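Local coordinates for enoyl-acyl carrier protein reductase (Uncultured bacterium, PDB 6KIA), which probably catalyses the NADH-dependent reduction of enoyl-acyl carrier protein in fatty acid synthesis and is linked to triclosan resistance, at residues Arg31-Gly36 / Ala400-Gly405; Glu290-Ser295 / Val394-Ser399. All coordinates share one frame; numbering follows the deposited sequence.

Contact 1. Residues Arg31-Gly36 / Ala400-Gly405; sequences RGYANG and ALVLEG. With NAI (1,4-dihydronicotinamide adenine dinucleotide), chain D.
With chi1 at -107°, away from any staggered position, the Tyr33 ring lies between the nicotinamide half of NADH and helix 394-413. Leu403 is also off a staggered position (chi1 -97°), which carries both its methyls to the backbone of 31-36. Its CD2 sits 3.3 Å from Gly32 O, and its CD1 lies 3.8 Å from Tyr33 CA. The side chain of Val402, with CG1 anti to the backbone N, crosses the tyrosine obliquely and brings that methyl to 3.3 Å from Tyr33 OH; the hydroxyl itself is hydrogen-bonded to Pro289 O. On the cofactor side, the ring edge meets the nicotinamide, Tyr33 CE2 being 3.6 Å from NAI C3N. Residues 31-33 belong to the loop joining strand 21-25 to helix 34-43 of a Rossmann-type nucleotide-binding fold, and here Tyr33 N gives a nearly straight bond (166°) to the phosphate oxygen NAI O1N. Gly32 CA passes 3.4 Å from NAI O1N, so the chain runs close against the diphosphate. Gly32 O is gripped twice, by Asn35 N and by Asn35 ND2, the latter in the carbonyl plane on a lone pair at 2.8 Å. Farther along, the two helices touch backbone to backbone, with Gly36 CA 3.4 Å from Leu403 O in a CA-H...O contact.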
loop_
_atom_site.group_PDB
_atom_site.type_symbol
_atom_site.label_atom_id
_atom_site.label_comp_id
_atom_site.label_asym_id
_atom_site.label_seq_id
_atom_site.Cartn_x
_atom_site.Cartn_y
_atom_site.Cartn_z
ATOM N N ARG A 31 -3.360 11.546 -1.176
ATOM C CA ARG A 31 -3.705 10.395 -2.039
ATOM C C ARG A 31 -3.425 9.047 -1.365
ATOM O O ARG A 31 -3.781 7.994 -1.900
ATOM C CB ARG A 31 -2.966 10.487 -3.382
ATOM C CG ARG A 31 -3.148 11.834 -4.064
ATOM C CD ARG A 31 -2.102 12.060 -5.138
ATOM N NE ARG A 31 -2.215 11.165 -6.271
ATOM C CZ ARG A 31 -1.186 10.530 -6.831
ATOM N NH1 ARG A 31 -1.395 9.756 -7.881
ATOM N NH2 ARG A 31 0.041 10.657 -6.344
ATOM N N GLY A 32 -2.808 9.070 -0.191
ATOM C CA GLY A 32 -2.490 7.818 0.483
ATOM C C GLY A 32 -3.715 7.026 0.923
ATOM O O GLY A 32 -4.713 7.616 1.355
ATOM N N TYR A 33 -3.645 5.693 0.847
ATOM C CA TYR A 33 -4.756 4.850 1.283
ATOM C C TYR A 33 -5.246 5.198 2.675
ATOM O O TYR A 33 -6.449 5.186 2.934
ATOM C CB TYR A 33 -4.402 3.341 1.296
ATOM C CG TYR A 33 -5.032 2.555 0.178
ATOM C CD1 TYR A 33 -6.404 2.381 0.154
ATOM C CD2 TYR A 33 -4.266 1.876 -0.761
ATOM C CE1 TYR A 33 -7.025 1.669 -0.832
ATOM C CE2 TYR A 33 -4.881 1.125 -1.761
ATOM C CZ TYR A 33 -6.270 1.040 -1.791
ATOM O OH TYR A 33 -6.953 0.320 -2.744
ATOM N N ALA A 34 -4.300 5.467 3.577
ATOM C CA ALA A 34 -4.623 5.665 4.986
ATOM C C ALA A 34 -5.619 6.801 5.215
ATOM O O ALA A 34 -6.303 6.818 6.250
ATOM C CB ALA A 34 -3.337 5.943 5.796
ATOM N N ASN A 35 -5.689 7.746 4.273
ATOM C CA ASN A 35 -6.674 8.838 4.389
ATOM C C ASN A 35 -8.076 8.307 4.640
ATOM O O ASN A 35 -8.804 8.873 5.452
ATOM C CB ASN A 35 -6.673 9.728 3.148
ATOM C CG ASN A 35 -5.484 10.643 3.112
ATOM O OD1 ASN A 35 -5.409 11.629 3.864
ATOM N ND2 ASN A 35 -4.510 10.294 2.291
ATOM N N GLY A 36 -8.479 7.249 3.934
ATOM C CA GLY A 36 -9.823 6.710 4.149
ATOM C C GLY A 36 -10.049 6.275 5.597
ATOM O O GLY A 36 -11.098 6.532 6.218
ATOM N N ALA A 400 -9.701 8.250 -5.614
ATOM C CA ALA A 400 -10.348 8.880 -4.442
ATOM C C ALA A 400 -11.573 8.086 -3.964
ATOM O O ALA A 400 -11.830 7.995 -2.750
ATOM C CB ALA A 400 -10.739 10.333 -4.739
ATOM N N LEU A 401 -12.351 7.533 -4.901
ATOM C CA LEU A 401 -13.498 6.700 -4.496
ATOM C C LEU A 401 -13.058 5.458 -3.713
ATOM O O LEU A 401 -13.692 5.065 -2.717
ATOM C CB LEU A 401 -14.287 6.298 -5.743
ATOM C CG LEU A 401 -15.079 7.402 -6.450
ATOM C CD1 LEU A 401 -16.062 6.762 -7.442
ATOM C CD2 LEU A 401 -15.848 8.290 -5.476
ATOM N N VAL A 402 -11.971 4.827 -4.151
ATOM C CA VAL A 402 -11.489 3.634 -3.456
ATOM C C VAL A 402 -10.981 3.993 -2.046
ATOM O O VAL A 402 -11.232 3.243 -1.107
ATOM C CB VAL A 402 -10.384 2.903 -4.269
ATOM C CG1 VAL A 402 -9.807 1.739 -3.449
ATOM C CG2 VAL A 402 -10.972 2.358 -5.561
ATOM N N LEU A 403 -10.304 5.126 -1.889
ATOM C CA LEU A 403 -9.960 5.590 -0.524
ATOM C C LEU A 403 -11.205 5.687 0.361
ATOM O O LEU A 403 -11.257 5.154 1.528
ATOM C CB LEU A 403 -9.262 6.960 -0.578
ATOM C CG LEU A 403 -7.742 7.007 -0.522
ATOM C CD1 LEU A 403 -7.101 6.072 -1.507
ATOM C CD2 LEU A 403 -7.237 8.470 -0.661
ATOM N N GLU A 404 -12.190 6.379 -0.205
ATOM C CA GLU A 404 -13.456 6.650 0.468
ATOM C C GLU A 404 -14.191 5.371 0.874
ATOM O O GLU A 404 -14.772 5.302 1.965
ATOM C CB GLU A 404 -14.354 7.505 -0.444
ATOM C CG GLU A 404 -15.712 7.842 0.124
ATOM C CD GLU A 404 -16.485 8.816 -0.759
ATOM O OE1 GLU A 404 -15.968 9.208 -1.830
ATOM O OE2 GLU A 404 -17.600 9.213 -0.368
ATOM N N GLY A 405 -14.158 4.348 0.016
ATOM C CA GLY A 405 -14.869 3.105 0.287
ATOM C C GLY A 405 -14.124 2.143 1.206
ATOM O O GLY A 405 -14.734 1.466 2.057
HETATM P PA NAI D . 1.925 6.323 0.307
HETATM O O1A NAI D . 0.966 7.412 0.677
HETATM O O2A NAI D . 3.216 6.744 -0.368
HETATM O O5B NAI D . 2.205 5.480 1.626
HETATM C C5B NAI D . 3.457 4.850 1.803
HETATM C C4B NAI D . 3.515 4.580 3.338
HETATM O O4B NAI D . 4.814 3.760 3.557
HETATM C C3B NAI D . 3.611 5.655 4.034
HETATM O O3B NAI D . 2.812 5.590 5.285
HETATM C C2B NAI D . 5.221 5.785 4.391
HETATM O O2B NAI D . 5.397 6.693 5.540
HETATM C C1B NAI D . 5.577 4.567 4.613
HETATM N N9A NAI D . 6.986 4.333 4.233
HETATM C C8A NAI D . 7.664 4.330 3.072
HETATM N N7A NAI D . 8.939 4.059 3.339
HETATM C C5A NAI D . 9.055 3.884 4.677
HETATM C C6A NAI D . 10.195 3.592 5.409
HETATM N N6A NAI D . 11.571 3.377 5.056
HETATM N N1A NAI D . 10.078 3.466 6.742
HETATM C C2A NAI D . 8.861 3.636 7.347
HETATM N N3A NAI D . 7.722 3.926 6.612
HETATM C C4A NAI D . 7.848 4.053 5.254
HETATM O O3 NAI D . 1.229 5.241 -0.732
HETATM P PN NAI D . 0.111 4.114 -0.443
HETATM O O1N NAI D . -1.119 4.734 0.143
HETATM O O2N NAI D . -0.109 3.484 -1.810
HETATM O O5D NAI D . 0.752 3.063 0.571
HETATM C C5D NAI D . 0.126 2.744 1.803
HETATM C C4D NAI D . -0.053 1.210 1.854
HETATM O O4D NAI D . -0.964 0.862 0.967
HETATM C C3D NAI D . 1.230 0.502 1.425
HETATM O O3D NAI D . 1.577 -0.523 2.294
HETATM C C2D NAI D . 0.805 -0.101 0.067
HETATM O O2D NAI D . 1.713 -1.207 -0.276
HETATM C C1D NAI D . -0.441 -0.449 0.254
HETATM N N1N NAI D . -1.191 -0.644 -0.986
HETATM C C2N NAI D . -1.092 0.233 -2.045
HETATM C C3N NAI D . -1.783 -0.030 -3.235
HETATM C C7N NAI D . -1.723 0.941 -4.414
HETATM O O7N NAI D . -2.053 0.579 -5.540
HETATM N N7N NAI D . -1.289 2.272 -4.184
HETATM C C4N NAI D . -2.592 -1.148 -3.374
HETATM C C5N NAI D . -2.727 -2.004 -2.275
HETATM C C6N NAI D . -2.022 -1.748 -1.094
#

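Contact 2. Residues Glu290-Ser295 / Val394-Ser399. With NAI (1,4-dihydronicotinamide adenine dinucleotide), chain D.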
loop_
_atom_site.group_PDB
_atom_site.type_symbol
_atom_site.label_atom_id
_atom_site.label_comp_id
_atom_site.label_asym_id
_atom_site.label_seq_id
_atom_site.Cartn_x
_atom_site.Cartn_y
_atom_site.Cartn_z
ATOM N N GLU A 290 -5.756 -1.864 -6.748
ATOM C CA GLU A 290 -4.828 -0.985 -7.438
ATOM C C GLU A 290 -5.395 0.428 -7.504
ATOM O O GLU A 290 -6.538 0.633 -7.978
ATOM C CB GLU A 290 -4.591 -1.486 -8.875
ATOM C CG GLU A 290 -4.150 -2.946 -9.003
ATOM C CD GLU A 290 -5.309 -3.956 -9.022
ATOM O OE1 GLU A 290 -6.492 -3.580 -8.838
ATOM O OE2 GLU A 290 -5.035 -5.149 -9.236
ATOM N N ILE A 291 -4.617 1.405 -7.040
ATOM C CA ILE A 291 -4.980 2.805 -7.199
ATOM C C ILE A 291 -3.731 3.616 -7.513
ATOM O O ILE A 291 -2.630 3.073 -7.558
ATOM C CB ILE A 291 -5.688 3.376 -5.948
ATOM C CG1 ILE A 291 -4.823 3.220 -4.697
ATOM C CG2 ILE A 291 -7.051 2.708 -5.708
ATOM C CD1 ILE A 291 -5.398 4.013 -3.553
ATOM N N ARG A 292 -3.895 4.910 -7.779
ATOM C CA ARG A 292 -2.729 5.758 -7.966
ATOM C C ARG A 292 -2.460 6.614 -6.727
ATOM O O ARG A 292 -3.285 7.444 -6.318
ATOM C CB ARG A 292 -2.890 6.625 -9.214
ATOM C CG ARG A 292 -2.873 5.765 -10.466
ATOM C CD ARG A 292 -2.820 6.590 -11.742
ATOM N NE ARG A 292 -1.461 6.997 -12.093
ATOM C CZ ARG A 292 -0.996 8.237 -11.976
ATOM N NH1 ARG A 292 -1.784 9.204 -11.517
ATOM N NH2 ARG A 292 0.257 8.511 -12.324
ATOM N N THR A 293 -1.319 6.335 -6.106
ATOM C CA THR A 293 -0.806 7.057 -4.946
ATOM C C THR A 293 0.651 7.414 -5.188
ATOM O O THR A 293 1.218 7.081 -6.234
ATOM C CB THR A 293 -0.853 6.205 -3.671
ATOM O OG1 THR A 293 0.086 5.139 -3.825
ATOM C CG2 THR A 293 -2.237 5.649 -3.381
ATOM N N ASN A 294 1.288 8.054 -4.208
ATOM C CA ASN A 294 2.733 8.290 -4.289
ATOM C C ASN A 294 3.527 6.997 -4.491
ATOM O O ASN A 294 4.533 6.986 -5.211
ATOM C CB ASN A 294 3.242 8.997 -3.026
ATOM C CG ASN A 294 2.785 10.437 -2.937
ATOM O OD1 ASN A 294 2.038 10.932 -3.788
ATOM N ND2 ASN A 294 3.225 11.124 -1.883
ATOM N N SER A 295 3.081 5.891 -3.895
ATOM C CA SER A 295 3.880 4.666 -3.974
ATOM C C SER A 295 3.606 3.850 -5.248
ATOM O O SER A 295 4.417 3.018 -5.647
ATOM C CB SER A 295 3.624 3.776 -2.748
ATOM O OG SER A 295 2.446 2.979 -2.921
ATOM N N VAL A 394 -9.385 10.256 -15.114
ATOM C CA VAL A 394 -10.411 9.364 -14.610
ATOM C C VAL A 394 -9.893 8.598 -13.372
ATOM O O VAL A 394 -10.624 8.402 -12.384
ATOM C CB VAL A 394 -10.862 8.379 -15.717
ATOM C CG1 VAL A 394 -11.721 7.281 -15.132
ATOM C CG2 VAL A 394 -11.660 9.134 -16.812
ATOM N N THR A 395 -8.633 8.163 -13.430
ATOM C CA THR A 395 -8.086 7.404 -12.314
ATOM C C THR A 395 -7.962 8.245 -11.045
ATOM O O THR A 395 -7.911 7.683 -9.966
ATOM C CB THR A 395 -6.719 6.783 -12.633
ATOM O OG1 THR A 395 -5.794 7.809 -13.004
ATOM C CG2 THR A 395 -6.856 5.752 -13.756
ATOM N N ASP A 396 -7.846 9.568 -11.176
ATOM C CA ASP A 396 -7.843 10.443 -9.986
ATOM C C ASP A 396 -9.201 10.307 -9.260
ATOM O O ASP A 396 -9.274 10.093 -8.023
ATOM C CB ASP A 396 -7.603 11.924 -10.340
ATOM C CG ASP A 396 -6.247 12.188 -10.982
ATOM O OD1 ASP A 396 -5.301 11.389 -10.799
ATOM O OD2 ASP A 396 -6.120 13.237 -11.659
ATOM N N VAL A 397 -10.280 10.452 -10.024
ATOM C CA VAL A 397 -11.621 10.327 -9.481
ATOM C C VAL A 397 -11.796 8.946 -8.832
ATOM O O VAL A 397 -12.244 8.823 -7.678
ATOM C CB VAL A 397 -12.710 10.536 -10.590
ATOM C CG1 VAL A 397 -14.081 10.362 -10.016
ATOM C CG2 VAL A 397 -12.567 11.931 -11.205
ATOM N N LEU A 398 -11.407 7.903 -9.564
ATOM C CA LEU A 398 -11.666 6.551 -9.081
ATOM C C LEU A 398 -10.784 6.156 -7.881
ATOM O O LEU A 398 -11.262 5.467 -6.961
ATOM C CB LEU A 398 -11.503 5.531 -10.209
ATOM C CG LEU A 398 -12.487 5.668 -11.396
ATOM C CD1 LEU A 398 -12.179 4.594 -12.435
ATOM C CD2 LEU A 398 -13.927 5.580 -10.894
ATOM N N SER A 399 -9.528 6.603 -7.872
ATOM C CA SER A 399 -8.640 6.346 -6.739
ATOM C C SER A 399 -9.212 7.005 -5.492
ATOM O O SER A 399 -9.229 6.379 -4.429
ATOM C CB SER A 399 -7.229 6.849 -7.007
ATOM O OG SER A 399 -6.603 6.126 -8.065
HETATM P PA NAI D . 1.925 6.323 0.307
HETATM O O1A NAI D . 0.966 7.412 0.677
HETATM O O2A NAI D . 3.216 6.744 -0.368
HETATM O O5B NAI D . 2.205 5.480 1.626
HETATM C C5B NAI D . 3.457 4.850 1.803
HETATM C C4B NAI D . 3.515 4.580 3.338
HETATM O O4B NAI D . 4.814 3.760 3.557
HETATM C C3B NAI D . 3.611 5.655 4.034
HETATM O O3B NAI D . 2.812 5.590 5.285
HETATM C C2B NAI D . 5.221 5.785 4.391
HETATM O O2B NAI D . 5.397 6.693 5.540
HETATM C C1B NAI D . 5.577 4.567 4.613
HETATM N N9A NAI D . 6.986 4.333 4.233
HETATM C C8A NAI D . 7.664 4.330 3.072
HETATM N N7A NAI D . 8.939 4.059 3.339
HETATM C C5A NAI D . 9.055 3.884 4.677
HETATM C C6A NAI D . 10.195 3.592 5.409
HETATM N N6A NAI D . 11.571 3.377 5.056
HETATM N N1A NAI D . 10.078 3.466 6.742
HETATM C C2A NAI D . 8.861 3.636 7.347
HETATM N N3A NAI D . 7.722 3.926 6.612
HETATM C C4A NAI D . 7.848 4.053 5.254
HETATM O O3 NAI D . 1.229 5.241 -0.732
HETATM P PN NAI D . 0.111 4.114 -0.443
HETATM O O1N NAI D . -1.119 4.734 0.143
HETATM O O2N NAI D . -0.109 3.484 -1.810
HETATM O O5D NAI D . 0.752 3.063 0.571
HETATM C C5D NAI D . 0.126 2.744 1.803
HETATM C C4D NAI D . -0.053 1.210 1.854
HETATM O O4D NAI D . -0.964 0.862 0.967
HETATM C C3D NAI D . 1.230 0.502 1.425
HETATM O O3D NAI D . 1.577 -0.523 2.294
HETATM C C2D NAI D . 0.805 -0.101 0.067
HETATM O O2D NAI D . 1.713 -1.207 -0.276
HETATM C C1D NAI D . -0.441 -0.449 0.254
HETATM N N1N NAI D . -1.191 -0.644 -0.986
HETATM C C2N NAI D . -1.092 0.233 -2.045
HETATM C C3N NAI D . -1.783 -0.030 -3.235
HETATM C C7N NAI D . -1.723 0.941 -4.414
HETATM O O7N NAI D . -2.053 0.579 -5.540
HETATM N N7N NAI D . -1.289 2.272 -4.184
HETATM C C4N NAI D . -2.592 -1.148 -3.374
HETATM C C5N NAI D . -2.727 -2.004 -2.275
HETATM C C6N NAI D . -2.022 -1.748 -1.094
#
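The loop that follows strand 283-287 of the Rossmann-type sheet lies along the nicotinamide and pyrophosphate of NADH, and the first turns of helix 394-413 pack behind it. Arg292 is the side chain to follow. Its CB points at the helix and passes Ser399 OG. CG is anti to the carbonyl carbon (chi1 -67°), an extended chi2 sets Arg292 CD obliquely against Thr395, 3.5 Å from Thr395 OG1, and the bend at chi3 (83°) then turns the guanidinium. At the tip, Arg292 NH1 has Asp396 OD1 near the guanidinium plane; at 4.2 Å this is beyond a salt bridge, though the opposite charges probably attract. NH2 makes a long, weak ion pair with Asp297. Asp396 turns its other oxygen, OD2, to Leu393 N.

The firm link across the contact starts from the backbone of the same arginine. Arg292 N donates to Ser399 OG at 3.0 Å, almost perfectly straight. That hydroxyl in turn donates a hydrogen bond to Thr395 O, from above the carbonyl plane, so the serine is both acceptor and donor, and the carbonyl also receives Ser399 N. Beside this pair of bonds, Ile291 CB packs on Ser399 OG.

The opposite side of the loop serves the cofactor. Ile291 N binds the carboxamide oxygen NAI O7N in a nearly straight bond. Thr293 OG1 accepts from Ser295 N in an ST turn, and two hydroxyls converge on one phosphate oxygen: Thr293 OG1 reaches NAI O2N at 2.6 Å, and Ser295 OG reaches it at 2.8 Å.

Overall arrangement
Successive turns of helix 394-413 serve both contacts: contact 2 uses its start and contact 1 the turns that follow, with the contact centres about 9 Å apart. Against this helix lie two loops from different parts of the Rossmann-type fold, and they also meet each other. Ile291 CD1 comes within 3.4 Å of Leu403 CD1, while Arg31 O lies 3.2 Å from Thr293 CG2. Arg31 reaches across to the second loop, with a salt bridge to Asp297 and a weak hydrogen bond to Asn294. Both contacts thus back the NADH pocket: residues 31-36 and 290-295 use different oxygens of the same nicotinamide-side phosphate, and 290-295 also donates to the carboxamide oxygen.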